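Local coordinates for protein probable dipeptidase (Pseudomonas aeruginosa, PDB 3B40) that probably acts as a metal-dependent dipeptidase of the membrane dipeptidase family (peptidase family M19), a TIM-barrel hydrolase, at residues A[51-54]-A[55-59]; A[123-127]-A[128-132]. The protein carries 11 engineered substitutions. One frame throughout, in Å; residues are numbered along the deposited sequence.

Contact 1 (A[51-54]-A[55-59]); sequences DLVK and AGRGR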
loop_
_atom_site.group_PDB
_atom_site.type_symbol
_atom_site.label_atom_id
_atom_site.label_comp_id
_atom_site.label_asym_id
_atom_site.label_seq_id
_atom_site.Cartn_x
_atom_site.Cartn_y
_atom_site.Cartn_z
ATOM N N ASP A 51 -1.944 -3.198 -16.303
ATOM C CA ASP A 51 -2.655 -4.144 -17.196
ATOM C C ASP A 51 -1.659 -5.183 -17.684
ATOM O O ASP A 51 -0.482 -5.071 -17.380
ATOM C CB ASP A 51 -3.341 -3.421 -18.363
ATOM C CG ASP A 51 -2.419 -2.438 -19.060
ATOM O OD1 ASP A 51 -1.431 -2.890 -19.713
ATOM O OD2 ASP A 51 -2.706 -1.211 -18.986
ATOM N N LEU A 52 -2.114 -6.194 -18.432
ATOM C CA LEU A 52 -1.195 -7.257 -18.839
ATOM C C LEU A 52 -0.145 -6.793 -19.858
ATOM O O LEU A 52 0.963 -7.299 -19.890
ATOM C CB LEU A 52 -1.947 -8.511 -19.297
ATOM C CG LEU A 52 -2.854 -9.226 -18.277
ATOM C CD1 LEU A 52 -3.650 -10.335 -18.977
ATOM C CD2 LEU A 52 -2.099 -9.791 -17.090
ATOM N N VAL A 53 -0.512 -5.815 -20.677
ATOM C CA VAL A 53 0.401 -5.194 -21.641
ATOM C C VAL A 53 1.543 -4.423 -20.968
ATOM O O VAL A 53 2.732 -4.645 -21.278
ATOM C CB VAL A 53 -0.367 -4.262 -22.625
ATOM C CG1 VAL A 53 0.617 -3.570 -23.607
ATOM C CG2 VAL A 53 -1.427 -5.064 -23.409
ATOM N N LYS A 54 1.196 -3.529 -20.033
ATOM C CA LYS A 54 2.224 -2.739 -19.332
ATOM C C LYS A 54 3.147 -3.685 -18.555
ATOM O O LYS A 54 4.352 -3.515 -18.580
ATOM C CB LYS A 54 1.608 -1.681 -18.409
ATOM C CG LYS A 54 0.858 -0.550 -19.126
ATOM C CD LYS A 54 0.228 0.406 -18.115
ATOM C CE LYS A 54 -0.451 1.575 -18.771
ATOM N NZ LYS A 54 -1.679 1.083 -19.461
ATOM N N ALA A 55 2.577 -4.716 -17.921
ATOM C CA ALA A 55 3.354 -5.632 -17.077
ATOM C C ALA A 55 4.307 -6.493 -17.867
ATOM O O ALA A 55 5.423 -6.741 -17.409
ATOM C CB ALA A 55 2.435 -6.509 -16.197
ATOM N N GLY A 56 3.858 -6.958 -19.040
ATOM C CA GLY A 56 4.712 -7.700 -19.968
ATOM C C GLY A 56 5.885 -6.871 -20.465
ATOM O O GLY A 56 6.998 -7.370 -20.564
ATOM N N ARG A 57 5.614 -5.607 -20.786
ATOM C CA ARG A 57 6.621 -4.650 -21.248
ATOM C C ARG A 57 7.682 -4.387 -20.181
ATOM O O ARG A 57 8.880 -4.346 -20.482
ATOM C CB ARG A 57 5.967 -3.308 -21.572
ATOM C CG ARG A 57 6.026 -2.897 -23.031
ATOM C CD ARG A 57 5.704 -1.410 -23.176
ATOM N NE ARG A 57 4.298 -1.103 -22.920
ATOM C CZ ARG A 57 3.872 0.004 -22.300
ATOM N NH1 ARG A 57 4.731 0.914 -21.858
ATOM N NH2 ARG A 57 2.582 0.211 -22.123
ATOM N N GLY A 58 7.235 -4.162 -18.947
ATOM C CA GLY A 58 8.149 -3.884 -17.863
ATOM C C GLY A 58 8.783 -5.144 -17.346
ATOM O O GLY A 58 9.803 -5.069 -16.682
ATOM N N ARG A 59 8.177 -6.308 -17.625
ATOM C CA ARG A 59 8.634 -7.585 -17.023
ATOM C C ARG A 59 8.308 -7.700 -15.526
ATOM O O ARG A 59 9.035 -8.356 -14.792
ATOM C CB ARG A 59 10.155 -7.831 -17.229
ATOM C CG ARG A 59 10.669 -7.734 -18.674
ATOM C CD ARG A 59 9.990 -8.748 -19.597
ATOM N NE ARG A 59 10.088 -10.139 -19.127
ATOM C CZ ARG A 59 11.006 -11.028 -19.529
ATOM N NH1 ARG A 59 10.968 -12.253 -19.034
ATOM N NH2 ARG A 59 11.942 -10.722 -20.444
#
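Arg57 reaches back alongside Lys54 on the single short helix 52-58, and the two side chains run side by side in the same direction. In Arg57, CB sits over the carbonyl oxygens of the preceding turn, 3.4 Å from Lys54 O, and CG passes more loosely by Val53 O. A bend at chi3 (-71°) then folds the chain back toward the N-terminal end of the helix, which lays one face of the guanidinium over Lys54 CA. At the tip, NH2 comes within 3.5 Å of Lys54 CG, a contact with the aliphatic part of the lysine. Lys54 runs extended to CE and turns at chi4, so that NZ meets the syn lone pair of Asp51 OD2 at 2.6 Å. The same carboxylate is the N-cap of the helix: Asp51 OD1 accepts from Lys54 N at 2.7 Å, nearly along the C-O axis. Both oxygens thus hold one residue, OD1 its backbone and OD2 its ammonium, while Gly46 N adds a second donor to OD2. Helix 52-58 is the crossover helix of a beta-alpha-beta unit between strands 25-29 and 62-68 of the barrel. Its regular bonds run from Ala55 N to Asp51 O through Gly58 N to Lys54 O, the latter 3.0 Å long. Arg59, with positive phi, is the C-prime residue of a Schellman motif that ends the helix. Asp45 forms salt bridges with both Lys54 NZ and Arg57 NH2, an anion that would probably offset the like charges of these two groups.

Contact 2 (A[123-127]-A[128-132]); sequences RRLAM and EGKFA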
loop_
_atom_site.group_PDB
_atom_site.type_symbol
_atom_site.label_atom_id
_atom_site.label_comp_id
_atom_site.label_asym_id
_atom_site.label_seq_id
_atom_site.Cartn_x
_atom_site.Cartn_y
_atom_site.Cartn_z
ATOM N N ARG A 123 6.707 -18.387 -7.729
ATOM C CA ARG A 123 7.886 -18.738 -8.545
ATOM C C ARG A 123 7.507 -19.590 -9.761
ATOM O O ARG A 123 7.984 -19.348 -10.867
ATOM C CB ARG A 123 8.971 -19.431 -7.709
ATOM C CG ARG A 123 9.662 -18.495 -6.715
ATOM C CD ARG A 123 10.913 -19.090 -6.095
ATOM N NE ARG A 123 10.826 -18.962 -4.648
ATOM C CZ ARG A 123 11.371 -17.992 -3.912
ATOM N NH1 ARG A 123 12.131 -17.038 -4.470
ATOM N NH2 ARG A 123 11.175 -18.006 -2.591
ATOM N N ARG A 124 6.636 -20.571 -9.539
ATOM C CA ARG A 124 6.065 -21.395 -10.609
ATOM C C ARG A 124 5.334 -20.583 -11.673
ATOM O O ARG A 124 5.630 -20.712 -12.874
ATOM C CB ARG A 124 5.125 -22.450 -10.014
ATOM C CG ARG A 124 4.541 -23.402 -11.038
ATOM C CD ARG A 124 3.598 -24.390 -10.375
ATOM N NE ARG A 124 2.580 -23.744 -9.530
ATOM C CZ ARG A 124 1.456 -23.190 -9.992
ATOM N NH1 ARG A 124 1.184 -23.193 -11.291
ATOM N NH2 ARG A 124 0.593 -22.639 -9.153
ATOM N N LEU A 125 4.366 -19.759 -11.254
ATOM C CA LEU A 125 3.598 -18.927 -12.196
ATOM C C LEU A 125 4.534 -18.048 -12.999
ATOM O O LEU A 125 4.380 -17.910 -14.218
ATOM C CB LEU A 125 2.538 -18.062 -11.481
ATOM C CG LEU A 125 1.304 -18.726 -10.853
ATOM C CD1 LEU A 125 0.615 -17.765 -9.837
ATOM C CD2 LEU A 125 0.334 -19.188 -11.929
ATOM N N ALA A 126 5.511 -17.465 -12.320
ATOM C CA ALA A 126 6.525 -16.648 -12.981
ATOM C C ALA A 126 7.281 -17.400 -14.088
ATOM O O ALA A 126 7.528 -16.838 -15.152
ATOM C CB ALA A 126 7.504 -16.109 -11.966
ATOM N N MET A 127 7.663 -18.650 -13.814
ATOM C CA MET A 127 8.375 -19.512 -14.781
ATOM C C MET A 127 7.496 -19.846 -15.987
ATOM O O MET A 127 7.969 -19.885 -17.133
ATOM C CB MET A 127 8.834 -20.812 -14.085
ATOM C CG MET A 127 9.304 -21.936 -15.021
ATOM S SD MET A 127 9.840 -23.406 -14.110
ATOM C CE MET A 127 11.173 -22.722 -13.153
ATOM N N GLU A 128 6.224 -20.103 -15.719
ATOM C CA GLU A 128 5.213 -20.365 -16.746
ATOM C C GLU A 128 4.881 -19.127 -17.581
ATOM O O GLU A 128 4.124 -19.217 -18.560
ATOM C CB GLU A 128 3.930 -20.867 -16.077
ATOM C CG GLU A 128 4.019 -22.239 -15.449
ATOM C CD GLU A 128 2.741 -22.640 -14.703
ATOM O OE1 GLU A 128 1.679 -22.013 -14.922
ATOM O OE2 GLU A 128 2.778 -23.594 -13.896
ATOM N N GLY A 129 5.406 -17.972 -17.183
ATOM C CA GLY A 129 5.121 -16.719 -17.878
ATOM C C GLY A 129 3.737 -16.141 -17.603
ATOM O O GLY A 129 3.178 -15.394 -18.427
ATOM N N LYS A 130 3.168 -16.493 -16.459
ATOM C CA LYS A 130 1.872 -15.947 -16.067
ATOM C C LYS A 130 2.087 -14.867 -14.998
ATOM O O LYS A 130 2.853 -15.071 -14.067
ATOM C CB LYS A 130 0.967 -17.044 -15.484
ATOM C CG LYS A 130 0.607 -18.201 -16.418
ATOM C CD LYS A 130 -0.131 -19.260 -15.623
ATOM C CE LYS A 130 -0.751 -20.335 -16.494
ATOM N NZ LYS A 130 0.263 -21.269 -16.953
ATOM N N PHE A 131 1.420 -13.729 -15.143
ATOM C CA PHE A 131 1.437 -12.694 -14.117
ATOM C C PHE A 131 0.874 -13.292 -12.830
ATOM O O PHE A 131 -0.220 -13.861 -12.817
ATOM C CB PHE A 131 0.585 -11.508 -14.548
ATOM C CG PHE A 131 0.611 -10.344 -13.587
ATOM C CD1 PHE A 131 1.688 -9.457 -13.571
ATOM C CD2 PHE A 131 -0.463 -10.111 -12.721
ATOM C CE1 PHE A 131 1.693 -8.352 -12.706
ATOM C CE2 PHE A 131 -0.457 -9.010 -11.843
ATOM C CZ PHE A 131 0.629 -8.148 -11.835
ATOM N N ALA A 132 1.630 -13.147 -11.750
ATOM C CA ALA A 132 1.263 -13.758 -10.467
ATOM C C ALA A 132 0.596 -12.761 -9.519
ATOM O O ALA A 132 1.227 -11.831 -8.980
ATOM C CB ALA A 132 2.466 -14.400 -9.820
#
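At the C-terminal end of helix 119-127, Glu128 bonds back to Arg124 twice, through its backbone and through its carboxylate. Its N donates to Arg124 O at 3.0 Å, and its extended side chain lies alongside the arginine. Arg124 NH1 gives a 3.1 Å salt bridge to Glu128 OE2. The oxygen lies at the edge of the guanidinium and near its plane, but is itself approached from above the carboxylate plane, the two groups being turned 54° apart. Gly129 has positive phi, and its N returns a weak bond to Ala126 O; with Lys130 N to Leu125 O, 2.9 Å, this makes a Schellman motif that closes the helix and turns the chain toward strand 131-138. Lys130 crosses Leu125 at about a right angle, with its CD 3.7 Å from Leu125 CD2. Beyond that, a bend at chi4 (77°) brings NZ to Glu128 OE1 at 2.6 Å, on the anti side and out of the carboxylate plane. Phe131 opens the strand and sends its side chain away from this turn, onto helix 52-58. Ala132 points its CB back at the helix, 3.8 Å from Leu125 CD1, so that the two branches of the leucine serve different partners: CD1 the strand, CD2 the lysine stem. This turn joins helix and strand within the beta-alpha-beta unit of strands 113-115 and 131-138. One carboxylate, with a cation on each oxygen, links helix to turn; the two flanking cations probably favour the ionised form of Glu128, whose charge in turn offsets their mutual repulsion.

From the N terminus, the chain leaves strand 25-29 and reaches contact 1, the cap and body of helix 52-58, before entering strand 62-68. Contact 2 comes later, where helix 119-127 turns into strand 131-138. The contacts are in series, neither nesting nor crossing, and each is a local closure within its own beta-alpha-beta unit. In space their centres are about 13 Å apart, and Phe131 joins them: its CE1 lies 4.0 Å from Ala55 CB, and its CB packs on Leu52 CD2. Strand 131-138 pairs in parallel with strand 62-68, so the two units meet in the barrel sheet as well as through this packing.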